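Local coordinates for mandelate racemase / muconate lactonizing enzyme, C-terminal domain protein (Pseudovibrio sp. JE062, PDB 4JHM), which belongs to the enolase superfamily of two-domain enzymes, in which an N-terminal alpha/beta domain packs against a C-terminal modified TIM barrel, at residues W112-K115 with G116-G120; A119-P122 with L123-L127; G79-P82 with L83-Q86; G302-L305 with T306-A309; T280-N283 with K284-I288. All coordinates share one frame; numbering follows the deposited sequence.

Contact 1 of 5, residues W112-K115 with G116-G120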
# COMPACT_ATOMS: atom_id res chain seq x y z
N TRP A 112 -25.99 -22.37 -26.24
CA TRP A 112 -26.47 -21.03 -26.56
C TRP A 112 -27.03 -20.98 -27.98
O TRP A 112 -28.01 -20.29 -28.24
CB TRP A 112 -25.36 -19.99 -26.38
CG TRP A 112 -25.21 -19.50 -24.96
CD1 TRP A 112 -24.27 -19.89 -24.06
CD2 TRP A 112 -26.02 -18.52 -24.30
NE1 TRP A 112 -24.44 -19.22 -22.88
CE2 TRP A 112 -25.52 -18.38 -22.99
CE3 TRP A 112 -27.13 -17.76 -24.68
CZ2 TRP A 112 -26.08 -17.50 -22.07
CZ3 TRP A 112 -27.69 -16.89 -23.76
CH2 TRP A 112 -27.16 -16.77 -22.47
N ASP A 113 -26.39 -21.71 -28.90
CA ASP A 113 -26.84 -21.77 -30.29
C ASP A 113 -28.26 -22.33 -30.39
O ASP A 113 -29.10 -21.81 -31.13
CB ASP A 113 -25.87 -22.62 -31.12
CG ASP A 113 -26.20 -22.63 -32.61
OD1 ASP A 113 -26.76 -21.63 -33.12
OD2 ASP A 113 -25.88 -23.63 -33.28
N ILE A 114 -28.52 -23.40 -29.63
CA ILE A 114 -29.83 -24.03 -29.58
C ILE A 114 -30.86 -23.08 -28.97
O ILE A 114 -31.98 -22.97 -29.48
CB ILE A 114 -29.77 -25.33 -28.76
CG1 ILE A 114 -29.25 -26.47 -29.62
CG2 ILE A 114 -31.14 -25.69 -28.20
CD1 ILE A 114 -28.85 -27.71 -28.84
N LYS A 115 -30.47 -22.40 -27.90
CA LYS A 115 -31.35 -21.45 -27.22
C LYS A 115 -31.72 -20.30 -28.14
O LYS A 115 -32.83 -19.78 -28.08
CB LYS A 115 -30.68 -20.92 -25.96
CG LYS A 115 -31.49 -19.87 -25.20
CD LYS A 115 -30.63 -19.14 -24.17
CE LYS A 115 -30.23 -20.04 -23.01
NZ LYS A 115 -29.49 -19.29 -21.96
N GLY A 116 -30.78 -19.89 -28.99
CA GLY A 116 -31.05 -18.82 -29.95
C GLY A 116 -32.02 -19.26 -31.02
O GLY A 116 -32.96 -18.54 -31.37
N LYS A 117 -31.80 -20.46 -31.54
CA LYS A 117 -32.63 -21.01 -32.59
C LYS A 117 -34.06 -21.24 -32.12
O LYS A 117 -35.01 -21.01 -32.87
CB LYS A 117 -32.03 -22.32 -33.12
CG LYS A 117 -30.81 -22.09 -33.99
CD LYS A 117 -30.08 -23.39 -34.32
CE LYS A 117 -28.87 -23.13 -35.21
NZ LYS A 117 -28.04 -24.35 -35.39
N LYS A 118 -34.22 -21.67 -30.87
CA LYS A 118 -35.54 -21.88 -30.29
C LYS A 118 -36.18 -20.55 -29.92
O LYS A 118 -37.40 -20.40 -29.97
CB LYS A 118 -35.47 -22.79 -29.06
CG LYS A 118 -35.19 -24.25 -29.38
CD LYS A 118 -35.73 -25.19 -28.31
CE LYS A 118 -35.56 -26.64 -28.72
NZ LYS A 118 -36.27 -27.59 -27.81
N ALA A 119 -35.35 -19.58 -29.56
CA ALA A 119 -35.81 -18.24 -29.25
C ALA A 119 -36.21 -17.50 -30.52
O ALA A 119 -36.95 -16.51 -30.47
CB ALA A 119 -34.74 -17.47 -28.50
N GLY A 120 -35.72 -17.97 -31.66
CA GLY A 120 -36.03 -17.36 -32.94
C GLY A 120 -35.34 -16.03 -33.17
O GLY A 120 -35.83 -15.20 -33.94
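The amides of Gly-116, Lys-117, Lys-118 and Ala-119 each reach back four residues, to the carbonyl oxygens of Trp-112, Asp-113, Ile-114 and Lys-115, and so continue the last turns of helix 100-119; the Gly-116 N to Trp-112 O bond is 2.9 Å long. Gly-120, with positive phi, is the C-prime residue of a Schellman motif that stops the helix: its own N turns weakly to Lys-117 O, while Met-121 N turns to Gly-116 O. One salt bridge spans this stretch. Asp-113 has CG anti to its amide nitrogen (chi1 -175°), and the extended chain of Lys-117 slants across it, placing NZ 3.1 Å from Asp-113 OD2. The ammonium comes from above the carboxylate plane, 36° out of it, and CE lies 3.3 Å from Asp-113 OD1. Backbone groups hold both charges further: Leu-51 N binds OD2 and Leu-356 N binds OD1 of Asp-113, while Glu-49 O accepts from Lys-117 NZ. Lys-118 extends its chain past the Ile-114 methyl CG2, 4.5 Å from its CG, to a salt bridge with Asp-46. Lys-115 bends at chi3 (-69°), which puts NZ over one face of the Trp-112 indole, toward the rim; its hydrogen bonds go to Thr-85 OG1 and to Met-125 O and Gly-128 O of the second subunit. Trp-112 rests on Leu-123 and Leu-127 of helix 123-127, Ala-119 meets its own copy across the subunit interface, and Ile-114 packs on strand 34-44.

Contact 2 of 5, residues A119-P122 with L123-L127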
# COMPACT_ATOMS: atom_id res chain seq x y z
N ALA A 119 -35.35 -19.58 -29.56
CA ALA A 119 -35.81 -18.24 -29.25
C ALA A 119 -36.21 -17.50 -30.52
O ALA A 119 -36.95 -16.51 -30.47
CB ALA A 119 -34.74 -17.47 -28.50
N GLY A 120 -35.72 -17.97 -31.66
CA GLY A 120 -36.03 -17.36 -32.94
C GLY A 120 -35.34 -16.03 -33.17
O GLY A 120 -35.83 -15.20 -33.94
N MSE A 121 -34.20 -15.82 -32.52
CA MSE A 121 -33.43 -14.59 -32.68
C MSE A 121 -31.95 -14.84 -32.58
O MSE A 121 -31.52 -15.84 -32.00
CB MSE A 121 -33.84 -13.52 -31.66
CG MSE A 121 -34.14 -14.08 -30.27
SE MSE A 121 -34.77 -12.63 -29.08
CE MSE A 121 -36.46 -12.18 -29.98
N PRO A 122 -31.14 -13.93 -33.15
CA PRO A 122 -29.69 -14.03 -33.08
C PRO A 122 -29.19 -13.97 -31.64
O PRO A 122 -29.84 -13.39 -30.78
CB PRO A 122 -29.20 -12.79 -33.85
CG PRO A 122 -30.38 -11.88 -33.93
CD PRO A 122 -31.58 -12.77 -33.95
N LEU A 123 -28.02 -14.56 -31.40
CA LEU A 123 -27.51 -14.67 -30.05
C LEU A 123 -27.25 -13.30 -29.44
O LEU A 123 -27.53 -13.08 -28.26
CB LEU A 123 -26.22 -15.50 -30.03
CG LEU A 123 -25.91 -16.13 -28.67
CD1 LEU A 123 -26.73 -17.41 -28.49
CD2 LEU A 123 -24.43 -16.42 -28.52
N TYR A 124 -26.72 -12.38 -30.23
CA TYR A 124 -26.34 -11.07 -29.70
C TYR A 124 -27.56 -10.37 -29.10
O TYR A 124 -27.42 -9.49 -28.25
CB TYR A 124 -25.64 -10.20 -30.75
CG TYR A 124 -26.52 -9.70 -31.88
CD1 TYR A 124 -27.31 -8.57 -31.72
CD2 TYR A 124 -26.52 -10.33 -33.12
CE1 TYR A 124 -28.11 -8.10 -32.75
CE2 TYR A 124 -27.31 -9.87 -34.16
CZ TYR A 124 -28.10 -8.76 -33.97
OH TYR A 124 -28.88 -8.31 -35.01
N MSE A 125 -28.75 -10.77 -29.54
CA MSE A 125 -29.99 -10.21 -28.99
C MSE A 125 -30.30 -10.79 -27.64
O MSE A 125 -30.67 -10.07 -26.71
CB MSE A 125 -31.14 -10.50 -29.94
CG MSE A 125 -32.24 -9.45 -29.79
SE MSE A 125 -33.49 -9.60 -31.31
CE MSE A 125 -32.54 -8.39 -32.54
N LEU A 126 -30.14 -12.11 -27.51
CA LEU A 126 -30.39 -12.80 -26.25
C LEU A 126 -29.60 -12.18 -25.11
O LEU A 126 -30.13 -12.02 -24.00
CB LEU A 126 -29.98 -14.27 -26.35
CG LEU A 126 -30.74 -15.18 -27.31
CD1 LEU A 126 -30.16 -16.58 -27.19
CD2 LEU A 126 -32.23 -15.19 -27.00
N LEU A 127 -28.33 -11.87 -25.37
CA LEU A 127 -27.43 -11.37 -24.34
C LEU A 127 -27.65 -9.87 -24.11
O LEU A 127 -27.86 -9.43 -22.98
CB LEU A 127 -25.98 -11.62 -24.74
CG LEU A 127 -25.65 -13.06 -25.14
CD1 LEU A 127 -24.41 -13.10 -26.01
CD2 LEU A 127 -25.49 -13.95 -23.91
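A hydrophobic staple joins Met-121 and Leu-126 across the start of helix 123-127, directly after the Schellman turn that ends helix 100-119. Pro-122 is the N-cap, Met-121 the residue before it and Leu-126 the fourth residue of the new helix; Met-121 CG and Leu-126 CD2 meet at 3.9 Å. The same methyl, CD2, also lies 3.7 Å from Ala-119 CB, so one leucine branch touches both the end of the first helix and the linker. Met-121 and Met-125, both selenomethionines, cross at about a right angle with their SE atoms 4.0 Å apart. Met-121 bends at chi3 (65°) as it comes alongside Met-125, whose SE lies equally near Met-121 CB. The Pro-122 ring leans obliquely on Tyr-124, its CB 3.5 Å from Tyr-124 CE2 and its CG close to CZ; the phenol oxygen bonds to Thr-132 OG1. The backbone bond of this first turn, from Met-125 N to Pro-122 O at 3.1 Å, reaches back three residues, to the N-cap carbonyl. Tyr-124 N, too early in the helix for such a bond, is taken up by His-312 ND1. Around the turn lie helix 304-316 and the second subunit, where Leu-126 packs on its own copy and Met-125 on Leu-83. The whole is a Schellman C-cap with glycine at C-prime, a short linker and a stapled N-cap: a tight link between two consecutive helices.

Contact 3 of 5, residues G79-P82 with L83-Q86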
# COMPACT_ATOMS: atom_id res chain seq x y z
N GLY A 79 -29.26 -36.35 -21.55
CA GLY A 79 -30.16 -36.18 -20.41
C GLY A 79 -30.32 -34.73 -19.97
O GLY A 79 -31.39 -34.32 -19.55
N LYS A 80 -29.24 -33.96 -20.08
CA LYS A 80 -29.25 -32.58 -19.59
C LYS A 80 -30.09 -31.67 -20.50
O LYS A 80 -30.38 -32.02 -21.64
CB LYS A 80 -27.82 -32.04 -19.47
N ASN A 81 -30.50 -30.52 -19.96
CA ASN A 81 -31.27 -29.54 -20.71
C ASN A 81 -30.37 -28.40 -21.19
O ASN A 81 -29.90 -27.60 -20.38
CB ASN A 81 -32.41 -28.99 -19.86
CG ASN A 81 -33.30 -28.03 -20.62
OD1 ASN A 81 -32.95 -27.56 -21.70
ND2 ASN A 81 -34.46 -27.72 -20.05
N PRO A 82 -30.13 -28.32 -22.51
CA PRO A 82 -29.17 -27.37 -23.06
C PRO A 82 -29.57 -25.91 -22.88
O PRO A 82 -28.75 -25.02 -23.09
CB PRO A 82 -29.14 -27.73 -24.55
CG PRO A 82 -30.47 -28.35 -24.81
CD PRO A 82 -30.82 -29.09 -23.56
N LEU A 83 -30.82 -25.66 -22.51
CA LEU A 83 -31.32 -24.29 -22.37
C LEU A 83 -30.90 -23.67 -21.04
O LEU A 83 -30.89 -22.44 -20.90
CB LEU A 83 -32.84 -24.27 -22.50
CG LEU A 83 -33.39 -24.69 -23.86
CD1 LEU A 83 -34.90 -24.87 -23.78
CD2 LEU A 83 -33.02 -23.69 -24.94
N MSE A 84 -30.55 -24.51 -20.08
CA MSE A 84 -30.06 -24.04 -18.78
C MSE A 84 -28.57 -23.94 -18.87
O MSE A 84 -27.85 -24.76 -18.29
CB MSE A 84 -30.48 -25.03 -17.71
CG MSE A 84 -31.99 -25.28 -17.77
SE MSE A 84 -32.95 -23.65 -17.21
CE MSE A 84 -33.20 -24.14 -15.32
N THR A 85 -28.09 -22.91 -19.58
CA THR A 85 -26.68 -22.77 -19.93
C THR A 85 -25.74 -22.53 -18.75
O THR A 85 -24.54 -22.83 -18.83
CB THR A 85 -26.47 -21.62 -20.94
OG1 THR A 85 -26.97 -20.40 -20.39
CG2 THR A 85 -27.18 -21.91 -22.25
N GLN A 86 -26.26 -21.98 -17.66
CA GLN A 86 -25.43 -21.71 -16.49
C GLN A 86 -25.27 -22.97 -15.65
O GLN A 86 -24.21 -23.23 -15.09
CB GLN A 86 -26.02 -20.58 -15.66
CG GLN A 86 -25.27 -20.31 -14.36
CD GLN A 86 -23.78 -20.08 -14.58
OE1 GLN A 86 -23.39 -19.11 -15.22
NE2 GLN A 86 -22.96 -20.98 -14.05
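The carboxamide of Asn-81 has Leu-83 N on one side of its plane: the amide bonds to OD1 at 3.0 Å and lies 42° out of the plane, with a fairly straight N-H...O angle of 164°. Leu-83 CB follows the same approach, 3.4 Å from Asn-81 OD1. Over the same face, Met-84 CG stands 4.2 Å from Asn-81 ND2. The Pro-82 ring rests on Cys-6, which also touches Asn-81 and Leu-83. With CG opposite the backbone nitrogen (chi1 -176°), Asn-81 turns its side chain forward so that OD1 meets the amide two residues on, an Asx turn. The same residue opens a type I beta turn, closed by Met-84 N on Asn-81 O at 3.2 Å, so its side-chain and main-chain oxygens take consecutive amides. Met-84 then centres an inverse gamma turn, with a weak bond from Thr-85 N to Leu-83 O, and serves as N-cap of helix 85-92. Leu-83 packs against Lys-115 of helix 100-119, while selenomethionine Met-84 touches Arg-131 of the second subunit. Thr-85 CG2 lies 3.6 Å from Pro-82 O.

Contact 4 of 5, residues G302-L305 with T306-A309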
# COMPACT_ATOMS: atom_id res chain seq x y z
N GLY A 302 -9.90 -17.40 -36.04
CA GLY A 302 -10.19 -18.82 -36.16
C GLY A 302 -11.24 -19.12 -37.22
O GLY A 302 -11.45 -18.33 -38.13
N TYR A 303 -11.89 -20.27 -37.10
CA TYR A 303 -12.89 -20.70 -38.06
C TYR A 303 -14.21 -20.01 -37.79
O TYR A 303 -14.44 -19.54 -36.68
CB TYR A 303 -13.07 -22.21 -38.00
CG TYR A 303 -11.84 -22.97 -38.43
CD1 TYR A 303 -11.63 -23.28 -39.77
CD2 TYR A 303 -10.89 -23.37 -37.51
CE1 TYR A 303 -10.51 -23.97 -40.17
CE2 TYR A 303 -9.76 -24.06 -37.90
CZ TYR A 303 -9.58 -24.36 -39.23
OH TYR A 303 -8.46 -25.04 -39.62
N THR A 304 -15.08 -19.95 -38.80
CA THR A 304 -16.28 -19.12 -38.74
C THR A 304 -17.08 -19.31 -37.45
O THR A 304 -17.62 -18.34 -36.90
CB THR A 304 -17.19 -19.33 -39.96
OG1 THR A 304 -17.03 -20.66 -40.45
CG2 THR A 304 -16.84 -18.34 -41.06
N LEU A 305 -17.15 -20.54 -36.96
CA LEU A 305 -17.82 -20.81 -35.69
C LEU A 305 -17.12 -20.08 -34.54
O LEU A 305 -17.78 -19.44 -33.71
CB LEU A 305 -17.87 -22.31 -35.40
CG LEU A 305 -19.16 -22.99 -35.86
CD1 LEU A 305 -19.03 -24.50 -35.76
CD2 LEU A 305 -20.33 -22.49 -35.03
N THR A 306 -15.80 -20.19 -34.49
CA THR A 306 -15.02 -19.43 -33.51
C THR A 306 -15.25 -17.94 -33.73
O THR A 306 -15.39 -17.18 -32.77
CB THR A 306 -13.52 -19.73 -33.63
OG1 THR A 306 -13.23 -21.01 -33.07
CG2 THR A 306 -12.72 -18.67 -32.90
N GLN A 307 -15.29 -17.52 -34.99
CA GLN A 307 -15.49 -16.12 -35.32
C GLN A 307 -16.84 -15.63 -34.83
O GLN A 307 -16.94 -14.58 -34.21
CB GLN A 307 -15.39 -15.92 -36.84
CG GLN A 307 -14.02 -16.24 -37.42
CD GLN A 307 -13.98 -16.08 -38.93
OE1 GLN A 307 -14.57 -15.15 -39.48
NE2 GLN A 307 -13.27 -16.98 -39.60
N ALA A 308 -17.89 -16.41 -35.11
CA ALA A 308 -19.26 -15.99 -34.81
C ALA A 308 -19.53 -15.91 -33.31
O ALA A 308 -20.13 -14.95 -32.84
CB ALA A 308 -20.25 -16.94 -35.48
N ALA A 309 -19.08 -16.92 -32.58
CA ALA A 309 -19.29 -17.00 -31.14
C ALA A 309 -18.87 -15.71 -30.44
O ALA A 309 -19.59 -15.17 -29.61
CB ALA A 309 -18.53 -18.18 -30.55
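Gln-307 sets CG opposite its carbonyl carbon (chi1 -64°) and runs on extended through chi2 (177°), which carries its carboxamide back along the first turn to the carbonyl of Gly-302. This is the N-terminal end of helix 304-316 in the barrel domain, with Tyr-303 as N-cap. Gln-307 NE2 donates to Gly-302 O at 2.7 Å, and the acceptor is only modestly tilted from the amide plane. The side chain therefore ties the helix start to the loop residue before the N-cap, and the backbone adds a second tie, from Gln-307 N to Tyr-303 O at 2.8 Å. Along the way Gln-307 CG comes within 3.4 Å of both Gly-302 O and Tyr-303 O. The next amides continue in regular helical fashion: Ala-308 N binds Thr-304 O, and Ala-309 N binds Leu-305 O at 3.1 Å. The surroundings are buried. Gln-307 touches Phe-323 and Gln-325 of strand 323-326, the Tyr-303 ring meets Phe-332 edge-to-face, and Leu-305 packs on Leu-51 and Ala-53 of strand 50-58, so the helix start borders the N-terminal domain. Beside the hydrogen bond of the glutamine, the methyl CG2 of Thr-304 lies 4.1 Å from Gln-307 NE2, and Thr-306 CG2 approaches Gly-302 CA at 4.1 Å.

Contact 5 of 5, residues T280-N283 with K284-I288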
# COMPACT_ATOMS: atom_id res chain seq x y z
N THR A 280 -21.19 -18.25 -22.11
CA THR A 280 -21.53 -18.03 -20.71
C THR A 280 -20.49 -17.20 -19.96
O THR A 280 -20.84 -16.35 -19.15
CB THR A 280 -21.69 -19.37 -19.99
OG1 THR A 280 -22.94 -19.98 -20.36
CG2 THR A 280 -21.63 -19.20 -18.47
N GLN A 281 -19.22 -17.47 -20.22
CA GLN A 281 -18.14 -16.85 -19.46
C GLN A 281 -17.63 -15.58 -20.12
O GLN A 281 -17.38 -14.58 -19.44
CB GLN A 281 -17.00 -17.84 -19.28
CG GLN A 281 -17.39 -19.10 -18.51
CD GLN A 281 -17.72 -18.81 -17.06
OE1 GLN A 281 -18.88 -18.81 -16.66
NE2 GLN A 281 -16.69 -18.54 -16.26
N LEU A 282 -17.45 -15.62 -21.43
CA LEU A 282 -16.97 -14.44 -22.14
C LEU A 282 -17.88 -13.30 -21.75
O LEU A 282 -17.44 -12.27 -21.25
CB LEU A 282 -17.02 -14.63 -23.65
CG LEU A 282 -16.54 -13.42 -24.46
CD1 LEU A 282 -15.06 -13.14 -24.20
CD2 LEU A 282 -16.79 -13.62 -25.94
N ASN A 283 -19.17 -13.53 -21.98
CA ASN A 283 -20.21 -12.57 -21.66
C ASN A 283 -19.97 -11.87 -20.32
O ASN A 283 -20.09 -10.65 -20.22
CB ASN A 283 -21.56 -13.29 -21.64
CG ASN A 283 -22.73 -12.34 -21.50
OD1 ASN A 283 -22.99 -11.52 -22.37
ND2 ASN A 283 -23.44 -12.44 -20.39
N LYS A 284 -19.64 -12.64 -19.30
CA LYS A 284 -19.39 -12.08 -17.98
C LYS A 284 -18.13 -11.21 -17.96
O LYS A 284 -18.11 -10.16 -17.33
CB LYS A 284 -19.28 -13.19 -16.94
CG LYS A 284 -20.58 -13.94 -16.72
CD LYS A 284 -20.37 -15.15 -15.82
CE LYS A 284 -21.62 -16.01 -15.73
NZ LYS A 284 -21.30 -17.33 -15.12
N CYS A 285 -17.09 -11.65 -18.67
CA CYS A 285 -15.84 -10.90 -18.73
C CYS A 285 -16.06 -9.50 -19.29
O CYS A 285 -15.40 -8.54 -18.88
CB CYS A 285 -14.80 -11.66 -19.55
SG CYS A 285 -14.18 -13.15 -18.74
N PHE A 286 -16.99 -9.38 -20.24
CA PHE A 286 -17.40 -8.08 -20.75
C PHE A 286 -17.94 -7.23 -19.61
O PHE A 286 -17.49 -6.10 -19.40
CB PHE A 286 -18.50 -8.25 -21.81
CG PHE A 286 -17.99 -8.22 -23.23
CD1 PHE A 286 -17.79 -7.02 -23.88
CD2 PHE A 286 -17.73 -9.40 -23.90
CE1 PHE A 286 -17.33 -6.99 -25.18
CE2 PHE A 286 -17.28 -9.37 -25.20
CZ PHE A 286 -17.08 -8.17 -25.85
N ALA A 287 -18.91 -7.79 -18.89
CA ALA A 287 -19.52 -7.10 -17.75
C ALA A 287 -18.45 -6.70 -16.75
O ALA A 287 -18.51 -5.61 -16.17
CB ALA A 287 -20.55 -8.00 -17.09
N ILE A 288 -17.47 -7.57 -16.55
CA ILE A 288 -16.41 -7.32 -15.59
C ILE A 288 -15.51 -6.16 -16.05
O ILE A 288 -15.18 -5.28 -15.26
CB ILE A 288 -15.58 -8.59 -15.33
CG1 ILE A 288 -16.46 -9.62 -14.62
CG2 ILE A 288 -14.35 -8.28 -14.49
CD1 ILE A 288 -15.84 -11.00 -14.51
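Lys-284 NZ is gripped by two amide oxygens, Gln-281 OE1 at 3.2 Å and Gln-86 OE1 of helix 85-92, the latter linking the two domains. The first bond lies on helix 279-291 of the barrel domain, between side chains three residues apart. Gln-281 folds at chi2 (-67°), bringing its amide round to the lysine, whose extended chain crosses it obliquely; NZ stands 24° from the plane of the Gln-281 carbonyl. On the way, Lys-284 runs beside Thr-280, both side chains pointing the same way, with NZ 3.9 Å from Thr-280 CG2 and CG 3.4 Å from Thr-280 O. Thr-280 OG1 is itself held by Asp-108 and Trp-112 NE1. The backbone is helical: Cys-285 N binds Gln-281 O at 3.0 Å and Phe-286 N binds Leu-282 O at 3.1 Å, while the bond from Ala-287 N to Asn-283 O is weak. Elsewhere on the helix Leu-282 and Phe-286 lie side by side, both packing on Val-313 of helix 304-316, and the Phe-286 ring stacks with His-317, which also bonds Asn-283 OD1. Lys-284 and Ala-287 pack on each other's copies in the second subunit. Leu-282 CG rests 4.2 Å from Phe-286 CE2, and Leu-282 O meets the ring at its edge, 3.9 Å from Phe-286 CD2.

Four of the five contacts meet along the borders between the two domains and between subunits: contacts 1, 2, 3 and 5 all touch the second subunit. Contacts 1 and 2 are consecutive, sharing Ala-119 and Gly-120, with centres about 7 Å apart. Probable hydrogen bonds link the others: Lys-115 NZ to Thr-85 OG1 (3.2 Å) between contacts 1 and 3, Trp-112 NE1 to Thr-280 OG1 (3.0 Å) between contacts 1 and 5, and Gln-86 OE1 to Lys-284 NZ (2.7 Å) between contacts 3 and 5. Contact 5, in the barrel domain, also packs on contact 2 through Asn-283 and Leu-127. Contact 4 stays inside its own chain, its nearest atoms about 5 Å from contacts 2 and 5.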